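Local coordinates for protein phycocyanobilin lyase subunit alpha (Nostoc sp. PCC 7120, PDB 5N3U) that associates with its partner subunit CpcF to form a lyase that is probably required for attaching the bilin chromophore to the CpcA phycocyanin subunit, at residues A[17-22]-A[46-51]; A[24-29]-A[53-58]; A[64-69]-A[73-78]. All coordinates share one frame; numbering follows the deposited sequence. Where two conformers were deposited one is given.

Contact 1. Residues A[17-22]-A[46-51]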
ATOM      1  N   LEU A  17       7.637  16.786  -3.069  1.00 40.54           N
ATOM      2  CA  LEU A  17       8.114  17.355  -4.299  1.00 37.01           C
ATOM      3  C   LEU A  17       6.976  17.818  -5.131  1.00 37.42           C
ATOM      4  O   LEU A  17       5.841  17.403  -4.951  1.00 36.00           O
ATOM      5  CB  LEU A  17       8.916  16.329  -5.094  1.00 34.13           C
ATOM      6  CG  LEU A  17      10.202  15.800  -4.439  1.00 34.81           C
ATOM      7  CD1 LEU A  17      10.812  14.775  -5.352  1.00 33.84           C
ATOM      8  CD2 LEU A  17      11.224  16.876  -4.096  1.00 39.65           C
ATOM      9  N   THR A  18       7.322  18.701  -6.067  1.00 41.00           N
ATOM     10  CA  THR A  18       6.461  19.099  -7.158  1.00 44.03           C
ATOM     11  C   THR A  18       7.295  18.771  -8.422  1.00 31.93           C
ATOM     12  O   THR A  18       8.541  18.624  -8.341  1.00 32.16           O
ATOM     13  CB  THR A  18       6.193  20.639  -7.076  1.00 43.87           C
ATOM     14  OG1 THR A  18       7.435  21.327  -7.246  1.00 38.94           O
ATOM     15  CG2 THR A  18       5.641  21.078  -5.702  1.00 45.79           C
ATOM     16  N   PRO A  19       6.661  18.812  -9.591  1.00 33.98           N
ATOM     17  CA  PRO A  19       7.431  18.669 -10.834  1.00 34.31           C
ATOM     18  C   PRO A  19       8.625  19.587 -10.951  1.00 36.52           C
ATOM     19  O   PRO A  19       9.750  19.162 -11.240  1.00 34.22           O
ATOM     20  CB  PRO A  19       6.396  19.026 -11.891  1.00 36.80           C
ATOM     21  CG  PRO A  19       5.094  18.530 -11.295  1.00 32.54           C
ATOM     22  CD  PRO A  19       5.205  18.957  -9.858  1.00 34.78           C
ATOM     23  N   GLU A  20       8.431  20.859 -10.620  1.00 38.81           N
ATOM     24  CA  GLU A  20       9.492  21.854 -10.769  1.00 33.24           C
ATOM     25  C   GLU A  20      10.579  21.516  -9.828  1.00 29.15           C
ATOM     26  O   GLU A  20      11.771  21.584 -10.149  1.00 34.93           O
ATOM     27  CB  GLU A  20       8.977  23.327 -10.530  1.00 40.72           C
ATOM     28  CG  GLU A  20       7.562  23.576 -11.113  1.00 47.25           C
ATOM     29  CD  GLU A  20       6.431  22.845 -10.337  1.00 52.37           C
ATOM     30  OE1 GLU A  20       6.384  22.971  -9.097  1.00 68.74           O
ATOM     31  OE2 GLU A  20       5.593  22.141 -10.926  1.00 52.22           O
ATOM     32  N   LEU A  21      10.194  21.126  -8.625  1.00 30.14           N
ATOM     33  CA  LEU A  21      11.221  20.842  -7.621  1.00 34.65           C
ATOM     34  C   LEU A  21      11.956  19.527  -7.911  1.00 26.77           C
ATOM     35  O   LEU A  21      13.166  19.443  -7.795  1.00 29.66           O
ATOM     36  CB  LEU A  21      10.566  20.798  -6.261  1.00 42.09           C
ATOM     37  CG  LEU A  21      11.451  20.870  -5.044  1.00 46.05           C
ATOM     38  CD1 LEU A  21      12.626  21.840  -5.141  1.00 44.75           C
ATOM     39  CD2 LEU A  21      10.485  21.187  -3.899  1.00 47.22           C
ATOM     40  N   ALA A  22      11.204  18.547  -8.380  1.00 28.19           N
ATOM     41  CA  ALA A  22      11.848  17.279  -8.808  1.00 27.09           C
ATOM     42  C   ALA A  22      12.813  17.540  -9.922  1.00 28.54           C
ATOM     43  O   ALA A  22      13.905  17.049  -9.917  1.00 30.28           O
ATOM     44  CB  ALA A  22      10.786  16.335  -9.339  1.00 28.56           C
ATOM     45  N   VAL A  46       5.196  12.590 -14.870  1.00 28.59           N
ATOM     46  CA  VAL A  46       5.301  14.007 -15.076  1.00 29.63           C
ATOM     47  C   VAL A  46       5.851  14.132 -16.451  1.00 31.74           C
ATOM     48  O   VAL A  46       7.078  14.103 -16.662  1.00 35.15           O
ATOM     49  CB  VAL A  46       6.266  14.583 -14.081  1.00 33.72           C
ATOM     50  CG1 VAL A  46       6.509  16.066 -14.311  1.00 41.07           C
ATOM     51  CG2 VAL A  46       5.734  14.375 -12.661  1.00 36.76           C
ATOM     52  N   LYS A  47       4.938  14.257 -17.392  1.00 32.06           N
ATOM     53  CA  LYS A  47       5.282  14.285 -18.815  1.00 42.87           C
ATOM     54  C   LYS A  47       5.688  15.657 -19.418  1.00 45.79           C
ATOM     55  O   LYS A  47       6.032  15.704 -20.560  1.00 46.98           O
ATOM     56  CB  LYS A  47       4.116  13.757 -19.633  1.00 45.55           C
ATOM     57  CG  LYS A  47       3.541  12.495 -19.096  1.00 45.15           C
ATOM     58  CD  LYS A  47       2.464  11.981 -20.011  1.00 50.22           C
ATOM     59  CE  LYS A  47       2.564  10.478 -20.047  1.00 58.59           C
ATOM     60  NZ  LYS A  47       1.253   9.848 -20.292  1.00 68.99           N
ATOM     61  N   GLU A  48       5.653  16.740 -18.656  1.00 47.03           N
ATOM     62  CA  GLU A  48       6.221  18.036 -19.091  1.00 46.89           C
ATOM     63  C   GLU A  48       7.515  17.909 -19.844  1.00 46.08           C
ATOM     64  O   GLU A  48       8.453  17.169 -19.439  1.00 41.76           O
ATOM     65  CB  GLU A  48       6.603  18.839 -17.876  1.00 50.69           C
ATOM     66  CG  GLU A  48       5.463  19.623 -17.280  1.00 63.54           C
ATOM     67  CD  GLU A  48       5.811  20.111 -15.892  1.00 59.89           C
ATOM     68  OE1 GLU A  48       4.925  20.073 -15.006  1.00 61.94           O
ATOM     69  OE2 GLU A  48       6.986  20.485 -15.703  1.00 64.55           O
ATOM     70  N   SER A  49       7.658  18.709 -20.877  1.00 40.28           N
ATOM     71  CA  SER A  49       8.848  18.608 -21.682  1.00 36.36           C
ATOM     72  C   SER A  49      10.099  18.847 -20.899  1.00 30.25           C
ATOM     73  O   SER A  49      11.130  18.253 -21.240  1.00 36.22           O
ATOM     74  CB  SER A  49       8.773  19.528 -22.926  1.00 44.75           C
ATOM     75  OG  SER A  49       8.689  20.874 -22.453  1.00 46.57           O
ATOM     76  N   ALA A  50      10.112  19.712 -19.876  1.00 31.57           N
ATOM     77  CA  ALA A  50      11.370  19.976 -19.212  1.00 32.64           C
ATOM     78  C   ALA A  50      11.761  18.739 -18.344  1.00 32.73           C
ATOM     79  O   ALA A  50      12.935  18.502 -18.128  1.00 31.87           O
ATOM     80  CB  ALA A  50      11.357  21.227 -18.346  1.00 37.28           C
ATOM     81  N   ALA A  51      10.774  17.968 -17.898  1.00 31.56           N
ATOM     82  CA  ALA A  51      11.085  16.733 -17.132  1.00 31.93           C
ATOM     83  C   ALA A  51      11.805  15.754 -18.064  1.00 26.69           C
ATOM     84  O   ALA A  51      12.882  15.284 -17.763  1.00 28.46           O
ATOM     85  CB  ALA A  51       9.807  16.165 -16.600  1.00 34.36           C
TER

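Contact 2. Residues A[24-29]-A[53-58]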
ATOM      1  N   ALA A  24      14.338  20.346 -10.667  1.00 34.20           N
ATOM      2  CA  ALA A  24      15.566  20.989 -10.103  1.00 30.99           C
ATOM      3  C   ALA A  24      16.502  20.053  -9.349  1.00 30.19           C
ATOM      4  O   ALA A  24      17.758  20.052  -9.487  1.00 31.07           O
ATOM      5  CB  ALA A  24      15.147  22.120  -9.185  1.00 37.12           C
ATOM      6  N   ASN A  25      15.885  19.238  -8.509  1.00 30.17           N
ATOM      7  CA  ASN A  25      16.634  18.282  -7.735  1.00 30.44           C
ATOM      8  C   ASN A  25      17.447  17.306  -8.583  1.00 27.90           C
ATOM      9  O   ASN A  25      18.406  16.738  -8.083  1.00 32.07           O
ATOM     10  CB  ASN A  25      15.691  17.516  -6.805  1.00 32.86           C
ATOM     11  CG  ASN A  25      15.198  18.353  -5.598  1.00 41.82           C
ATOM     12  OD1 ASN A  25      15.785  19.354  -5.236  1.00 43.47           O
ATOM     13  ND2 ASN A  25      14.161  17.903  -4.979  1.00 35.47           N
ATOM     14  N   LEU A  26      17.138  17.135  -9.862  1.00 30.72           N
ATOM     15  CA  LEU A  26      18.073  16.334 -10.737  1.00 34.75           C
ATOM     16  C   LEU A  26      19.513  16.833 -10.797  1.00 37.01           C
ATOM     17  O   LEU A  26      20.423  16.039 -11.058  1.00 36.72           O
ATOM     18  CB  LEU A  26      17.524  16.156 -12.152  1.00 36.12           C
ATOM     19  CG  LEU A  26      16.304  15.217 -12.174  1.00 33.33           C
ATOM     20  CD1 LEU A  26      15.645  15.214 -13.529  1.00 36.83           C
ATOM     21  CD2 LEU A  26      16.783  13.797 -11.895  1.00 32.78           C
ATOM     22  N   GLN A  27      19.709  18.109 -10.452  1.00 40.89           N
ATOM     23  CA  GLN A  27      21.040  18.747 -10.467  0.51 43.20           C
ATOM     24  C   GLN A  27      21.508  19.132  -9.071  1.00 50.34           C
ATOM     25  O   GLN A  27      22.423  19.923  -8.917  1.00 55.14           O
ATOM     26  CB  GLN A  27      21.047  20.015 -11.344  0.51 42.82           C
ATOM     27  CG  GLN A  27      21.181  19.800 -12.843  0.51 45.52           C
ATOM     28  CD  GLN A  27      22.345  18.918 -13.261  0.51 43.48           C
ATOM     29  OE1 GLN A  27      23.474  19.069 -12.794  0.51 47.35           O
ATOM     30  NE2 GLN A  27      22.077  18.010 -14.165  0.51 42.14           N
ATOM     31  N   SER A  28      20.921  18.546  -8.039  1.00 46.90           N
ATOM     32  CA  SER A  28      21.377  18.758  -6.662  1.00 44.92           C
ATOM     33  C   SER A  28      22.765  18.132  -6.435  1.00 49.29           C
ATOM     34  O   SER A  28      23.158  17.159  -7.070  1.00 44.61           O
ATOM     35  CB  SER A  28      20.356  18.101  -5.722  1.00 44.62           C
ATOM     36  OG  SER A  28      20.815  17.875  -4.367  1.00 46.82           O
ATOM     37  N   SER A  29      23.493  18.652  -5.462  1.00 45.60           N
ATOM     38  CA  SER A  29      24.771  18.067  -5.033  1.00 43.12           C
ATOM     39  C   SER A  29      24.529  16.802  -4.214  1.00 42.88           C
ATOM     40  O   SER A  29      25.455  16.034  -4.003  1.00 46.72           O
ATOM     41  CB  SER A  29      25.574  19.085  -4.180  1.00 48.94           C
ATOM     42  OG  SER A  29      24.695  19.768  -3.281  1.00 45.54           O
ATOM     43  N   ASP A  53      13.490  16.429 -20.898  1.00 33.59           N
ATOM     44  CA  ASP A  53      14.840  16.886 -21.204  1.00 29.46           C
ATOM     45  C   ASP A  53      15.832  16.674 -20.084  1.00 25.91           C
ATOM     46  O   ASP A  53      16.960  16.233 -20.277  1.00 28.94           O
ATOM     47  CB  ASP A  53      14.823  18.400 -21.517  1.00 37.63           C
ATOM     48  CG  ASP A  53      14.075  18.732 -22.862  1.00 44.22           C
ATOM     49  OD1 ASP A  53      13.648  17.812 -23.611  1.00 43.73           O
ATOM     50  OD2 ASP A  53      13.871  19.930 -23.142  1.00 50.79           O
ATOM     51  N   ALA A  54      15.423  16.992 -18.873  1.00 31.16           N
ATOM     52  CA  ALA A  54      16.276  16.750 -17.692  1.00 28.54           C
ATOM     53  C   ALA A  54      16.633  15.271 -17.486  1.00 25.25           C
ATOM     54  O   ALA A  54      17.787  14.901 -17.114  1.00 25.71           O
ATOM     55  CB  ALA A  54      15.577  17.304 -16.456  1.00 30.27           C
ATOM     56  N   LEU A  55      15.662  14.416 -17.732  1.00 26.75           N
ATOM     57  CA  LEU A  55      15.958  12.969 -17.600  1.00 24.46           C
ATOM     58  C   LEU A  55      16.885  12.479 -18.693  1.00 22.83           C
ATOM     59  O   LEU A  55      17.792  11.663 -18.435  1.00 24.45           O
ATOM     60  CB  LEU A  55      14.670  12.177 -17.544  1.00 22.03           C
ATOM     61  CG  LEU A  55      13.882  12.362 -16.275  1.00 23.46           C
ATOM     62  CD1 LEU A  55      12.458  11.939 -16.475  1.00 22.21           C
ATOM     63  CD2 LEU A  55      14.525  11.639 -15.085  1.00 25.00           C
ATOM     64  N   ILE A  56      16.710  12.987 -19.914  1.00 21.24           N
ATOM     65  CA  ILE A  56      17.619  12.681 -20.978  1.00 20.94           C
ATOM     66  C   ILE A  56      19.008  13.064 -20.635  1.00 23.69           C
ATOM     67  O   ILE A  56      19.923  12.279 -20.851  1.00 24.61           O
ATOM     68  CB  ILE A  56      17.153  13.306 -22.308  1.00 22.85           C
ATOM     69  CG1 ILE A  56      15.872  12.607 -22.727  1.00 24.39           C
ATOM     70  CG2 ILE A  56      18.301  13.249 -23.382  1.00 22.59           C
ATOM     71  CD1 ILE A  56      15.058  13.230 -23.852  1.00 28.08           C
ATOM     72  N   ALA A  57      19.203  14.256 -20.071  1.00 25.26           N
ATOM     73  CA  ALA A  57      20.538  14.663 -19.681  1.00 26.49           C
ATOM     74  C   ALA A  57      21.143  13.714 -18.620  1.00 25.99           C
ATOM     75  O   ALA A  57      22.304  13.360 -18.643  1.00 26.15           O
ATOM     76  CB  ALA A  57      20.483  16.087 -19.164  1.00 27.29           C
ATOM     77  N   ALA A  58      20.302  13.250 -17.709  1.00 25.28           N
ATOM     78  CA  ALA A  58      20.756  12.340 -16.644  1.00 22.94           C
ATOM     79  C   ALA A  58      21.141  10.977 -17.170  1.00 23.11           C
ATOM     80  O   ALA A  58      21.884  10.252 -16.502  1.00 25.94           O
ATOM     81  CB  ALA A  58      19.638  12.250 -15.648  1.00 25.91           C
TER
HETATM   82  O   HOH W   1      19.545  16.256 -15.643  1.00 29.18           O

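Contact 3. Residues A[64-69]-A[73-78]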
ATOM      1  N   ASP A  64      27.247   9.851 -10.066  1.00 33.20           N
ATOM      2  CA  ASP A  64      26.784   8.725  -9.178  1.00 35.54           C
ATOM      3  C   ASP A  64      27.227   7.389  -9.766  1.00 28.53           C
ATOM      4  O   ASP A  64      26.804   7.015 -10.937  1.00 29.54           O
ATOM      5  CB  ASP A  64      25.242   8.783  -9.034  1.00 36.03           C
ATOM      6  CG  ASP A  64      24.691   7.913  -7.863  1.00 39.90           C
ATOM      7  OD1 ASP A  64      25.501   7.184  -7.261  1.00 34.25           O
ATOM      8  OD2 ASP A  64      23.458   8.010  -7.529  1.00 38.76           O
ATOM      9  N   ARG A  65      28.054   6.674  -9.003  1.00 25.69           N
ATOM     10  CA  ARG A  65      28.524   5.357  -9.366  1.00 27.96           C
ATOM     11  C   ARG A  65      28.349   4.406  -8.202  1.00 33.38           C
ATOM     12  O   ARG A  65      28.480   4.825  -7.053  1.00 37.53           O
ATOM     13  CB  ARG A  65      29.978   5.363  -9.758  1.00 29.83           C
ATOM     14  CG  ARG A  65      30.363   6.334 -10.855  1.00 33.38           C
ATOM     15  CD  ARG A  65      29.646   6.017 -12.205  1.00 30.66           C
ATOM     16  NE  ARG A  65      30.037   4.771 -12.813  1.00 28.55           N
ATOM     17  CZ  ARG A  65      31.088   4.621 -13.629  1.00 34.21           C
ATOM     18  NH1 ARG A  65      31.914   5.657 -13.909  1.00 33.47           N
ATOM     19  NH2 ARG A  65      31.306   3.436 -14.189  1.00 37.67           N
ATOM     20  N   THR A  66      28.162   3.126  -8.497  1.00 26.82           N
ATOM     21  CA  THR A  66      28.028   2.097  -7.473  1.00 29.11           C
ATOM     22  C   THR A  66      28.929   0.916  -7.799  1.00 27.29           C
ATOM     23  O   THR A  66      29.797   1.019  -8.648  1.00 28.59           O
ATOM     24  CB  THR A  66      26.496   1.710  -7.336  1.00 32.39           C
ATOM     25  OG1 THR A  66      26.247   0.908  -6.152  1.00 33.30           O
ATOM     26  CG2 THR A  66      26.012   0.874  -8.557  1.00 27.83           C
ATOM     27  N   GLU A  67      28.690  -0.222  -7.144  1.00 27.50           N
ATOM     28  CA  GLU A  67      29.331  -1.511  -7.385  1.00 33.03           C
ATOM     29  C   GLU A  67      29.454  -1.854  -8.861  1.00 35.26           C
ATOM     30  O   GLU A  67      28.543  -1.564  -9.639  1.00 34.15           O
ATOM     31  CB  GLU A  67      28.553  -2.673  -6.728  1.00 35.42           C
ATOM     32  CG  GLU A  67      28.448  -2.606  -5.226  1.00 33.74           C
ATOM     33  CD  GLU A  67      27.744  -3.829  -4.548  1.00 37.31           C
ATOM     34  OE1 GLU A  67      27.350  -4.849  -5.156  1.00 38.42           O
ATOM     35  OE2 GLU A  67      27.611  -3.788  -3.317  1.00 35.39           O
ATOM     36  N   LEU A  68      30.615  -2.387  -9.237  1.00 29.39           N
ATOM     37  CA  LEU A  68      30.910  -2.885 -10.597  1.00 32.56           C
ATOM     38  C   LEU A  68      30.714  -1.828 -11.632  1.00 34.47           C
ATOM     39  O   LEU A  68      30.176  -2.138 -12.689  1.00 33.34           O
ATOM     40  CB  LEU A  68      29.969  -4.052 -10.986  1.00 32.71           C
ATOM     41  CG  LEU A  68      29.921  -5.220 -10.007  1.00 35.48           C
ATOM     42  CD1 LEU A  68      28.901  -6.239 -10.507  1.00 41.24           C
ATOM     43  CD2 LEU A  68      31.303  -5.858  -9.877  1.00 35.39           C
ATOM     44  N   GLY A  69      31.077  -0.599 -11.315  1.00 29.72           N
ATOM     45  CA  GLY A  69      30.907   0.530 -12.203  1.00 29.73           C
ATOM     46  C   GLY A  69      29.479   0.895 -12.624  1.00 26.96           C
ATOM     47  O   GLY A  69      29.272   1.655 -13.593  1.00 30.79           O
ATOM     48  N   LEU A  73      21.889   6.789 -11.169  1.00 21.27           N
ATOM     49  CA  LEU A  73      20.967   7.772 -11.688  1.00 20.59           C
ATOM     50  C   LEU A  73      20.630   7.444 -13.151  1.00 20.17           C
ATOM     51  O   LEU A  73      19.523   7.731 -13.578  1.00 21.29           O
ATOM     52  CB  LEU A  73      21.532   9.241 -11.559  1.00 21.72           C
ATOM     53  CG  LEU A  73      20.623  10.331 -12.088  1.00 24.84           C
ATOM     54  CD1 LEU A  73      19.357  10.352 -11.255  1.00 25.63           C
ATOM     55  CD2 LEU A  73      21.268  11.783 -12.049  1.00 27.79           C
ATOM     56  N   ARG A  74      21.562   6.898 -13.910  1.00 19.27           N
ATOM     57  CA  ARG A  74      21.227   6.559 -15.293  1.00 20.78           C
ATOM     58  C   ARG A  74      20.125   5.476 -15.305  1.00 19.47           C
ATOM     59  O   ARG A  74      19.209   5.544 -16.079  1.00 20.23           O
ATOM     60  CB  ARG A  74      22.404   6.033 -16.048  1.00 22.06           C
ATOM     61  CG  ARG A  74      23.424   7.095 -16.370  1.00 23.51           C
ATOM     62  CD  ARG A  74      24.466   6.526 -17.303  1.00 26.42           C
ATOM     63  NE  ARG A  74      25.616   7.417 -17.346  1.00 28.16           N
ATOM     64  CZ  ARG A  74      26.585   7.355 -18.235  1.00 31.08           C
ATOM     65  NH1 ARG A  74      26.544   6.455 -19.214  1.00 30.31           N
ATOM     66  NH2 ARG A  74      27.602   8.211 -18.138  1.00 29.96           N
ATOM     67  N   ARG A  75      20.224   4.524 -14.401  1.00 17.74           N
ATOM     68  CA  ARG A  75      19.194   3.505 -14.309  1.00 16.68           C
ATOM     69  C   ARG A  75      17.820   4.075 -14.031  1.00 16.93           C
ATOM     70  O   ARG A  75      16.868   3.784 -14.691  1.00 17.72           O
ATOM     71  CB  ARG A  75      19.568   2.500 -13.194  1.00 19.25           C
ATOM     72  CG  ARG A  75      20.860   1.782 -13.392  1.00 19.31           C
ATOM     73  CD  ARG A  75      21.240   1.055 -12.078  1.00 22.22           C
ATOM     74  NE  ARG A  75      22.528   0.347 -12.227  1.00 21.91           N
ATOM     75  CZ  ARG A  75      23.101  -0.354 -11.250  1.00 23.47           C
ATOM     76  NH1 ARG A  75      22.503  -0.432 -10.084  1.00 25.40           N
ATOM     77  NH2 ARG A  75      24.266  -0.991 -11.430  1.00 21.61           N
ATOM     78  N   ASN A  76      17.693   4.924 -13.041  1.00 17.89           N
ATOM     79  CA  ASN A  76      16.425   5.482 -12.689  1.00 19.81           C
ATOM     80  C   ASN A  76      15.865   6.453 -13.724  1.00 20.48           C
ATOM     81  O   ASN A  76      14.688   6.464 -13.970  1.00 19.01           O
ATOM     82  CB  ASN A  76      16.542   6.253 -11.348  1.00 21.16           C
ATOM     83  CG  ASN A  76      16.255   5.363 -10.174  1.00 24.56           C
ATOM     84  OD1 ASN A  76      16.178   4.099 -10.320  1.00 25.73           O
ATOM     85  ND2 ASN A  76      16.065   5.974  -9.033  1.00 25.60           N
ATOM     86  N   ALA A  77      16.752   7.165 -14.366  1.00 17.94           N
ATOM     87  CA  ALA A  77      16.351   8.065 -15.491  1.00 19.59           C
ATOM     88  C   ALA A  77      15.853   7.295 -16.666  1.00 17.62           C
ATOM     89  O   ALA A  77      14.819   7.650 -17.265  1.00 19.41           O
ATOM     90  CB  ALA A  77      17.507   8.985 -15.892  1.00 22.86           C
ATOM     91  N   ALA A  78      16.581   6.268 -17.047  1.00 18.32           N
ATOM     92  CA  ALA A  78      16.122   5.391 -18.089  1.00 20.49           C
ATOM     93  C   ALA A  78      14.736   4.788 -17.833  1.00 19.54           C
ATOM     94  O   ALA A  78      13.899   4.786 -18.700  1.00 20.73           O
ATOM     95  CB  ALA A  78      17.144   4.315 -18.362  1.00 20.41           C
TER
HETATM   96  O   HOH W   2      24.536   7.612 -12.525  1.00 23.31           O
HETATM   97  O   HOH W   3      25.972  -2.496  -9.810  1.00 35.20           O

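Contact 1. Residues A[17-22]-A[46-51]
Pro19 and Val46 have the closest pair of CA atoms across the two segments, 6.7 Å apart. Both segments run from loop into the first turn of a helix: 17-22 opens helix 19-25 with Thr18 at its N-cap, and 46-51 opens helix 49-58 with Glu48 at the same position. What meets is therefore the start of one helix and the loop leading into another.

The side-chain evidence centres on the proline ring. Pro19 CB lies 3.8 Å from Val46 CG1, an apolar contact in which the ring and the valine cross at about a right angle. CG1 is the branch anti to the backbone N of Val46 (chi1 176°), and this torsion brings it over to the proline while CG2 lies beside that N. The exposed Glu48, its chain extended beyond CG, also crosses the ring at about a right angle, bringing its OE1 to 3.6 Å from Pro19 CB. The ring is thus met by a methyl group and by a carboxylate oxygen.

Polar bonds within 17-22 fix the helix start that carries the ring. Leu21 N donates to Thr18 OG1 over 3.1 Å at a fairly straight 155°, the capping bond, while Thr18 OG1 gives its own proton to Glu20 OE1 at 2.7 Å, reaching that oxygen from well above the carboxylate plane. The other oxygen, Glu20 OE2, is 4.6 Å from Glu48 OE1; two like charges this close probably repel mildly, though the exposure of both residues should soften the effect.

Leu17 and Ala22 rest on Trp40 of helix 31-43. A threonine-capped helix start with proline in its first turn, laid beside the next loop-helix junction, fits the stacked helices of a HEAT-like alpha-solenoid.

Contact 2. Residues A[24-29]-A[53-58]
Leu26 meets Ala54 and Leu55 with no aromatic ring between them, so the flat groups here are amides and peptide carbonyls. The planar group nearest the opposite helix is the Gln27 side-chain amide. Its NE2 lies 3.4 Å from a water oxygen, a weak bond, and the link is doubtful because the side chain was deposited in two conformers. The setting is the HEAT-like helical solenoid: the end of helix 19-25 and the turn after it lie against helix 49-58, with Leu26 CA 7.2 Å from Ala54 CA.

The packing is carried by one methyl group. Leu26 CD1 sits 3.6 Å from Ala54 CB and 4.1 Å from Leu55 CD2, so a single leucine branch touches two successive residues of the helix. The torsions explain its reach: CG is anti to the carbonyl carbon (chi1 -70°), and CD1 continues outward anti to CA (chi2 171°), placing this branch at the far end of the side chain. The Leu55 side chain starts away from the turn, but its end swings back and crosses Leu26 at about a right angle. On Ala54 the leucine tip rests on CB, the whole of that side chain.

Leu26 occupies the second position of a type I turn from Asn25 to Ser28, closed by Ser28 N donating to Asn25 O at 3.1 Å. Elsewhere Leu26 also touches Leu41 of helix 31-43, whereas Leu55 extends to Ala80 and Leu81 of helix 72-83, so the apolar seam continues into both neighbouring helices. Ala54 O serves two donors: the helical bond from Ala58 N, 3.1 Å away, and the water, whose oxygen lies 2.7 Å from Ala54 O.

Contact 3. Residues A[64-69]-A[73-78]
Arg75 reaches Thr66 with its far end alone. Its CB leaves helix 72-83 without aiming at the loop; CG stands anti to the carbonyl carbon (chi1 -60°), and the extended chain through CD to NE passes without approaching 64-69. NE then forms a salt bridge with Asp101. From CZ onward the loop is met: Thr66 CG2 comes obliquely onto the guanidinium, 3.8 Å from Arg75 NH2 and 4.0 Å from Arg75 NH1, the side chains crossing at about a right angle. NH1 pairs with Asp96 of the beta subunit. NH2 donates in the guanidinium plane to a water 2.8 Å away, which in turn donates to Glu67 O at 2.7 Å.

Thr66 OG1 bonds to that same Asp96 of the beta subunit, whose carboxylate therefore grips both sides of the contact. Asp64 OD1 adds a salt bridge to Lys137 of the beta subunit, while Asp64 O accepts from a second water that is only weakly linked to Arg74 N. Loop and helix together build a charged piece of the CpcE-CpcF interface.

Within the chain, Leu73 packs on Ala38 of helix 31-43, Ala77 on Leu55 of helix 49-58, and Arg75 on Tyr103 and Val104 of helix 102-115; the chain has no strands.

The three contacts follow the N-terminal part of an all-helical solenoid. Contacts 1 and 2 join the same two elements, helix 19-25 and helix 49-58; their segments alternate along the chain, their centres are 10 Å apart, and Leu17 CD2 touches Asn25 ND2 at 3.2 Å. Contact 3 follows in series, its centre 13 Å from contact 2 and 21 Å from contact 1. It rests against contact 2 where helices 49-58 and 72-83 meet, with Ala58 CB 3.9 Å from Ala77 CB. Contacts 1 and 2 touch no other subunit, whereas contact 3 adjoins the beta subunit, so the helix stack passes from intrachain packing into the lyase interface.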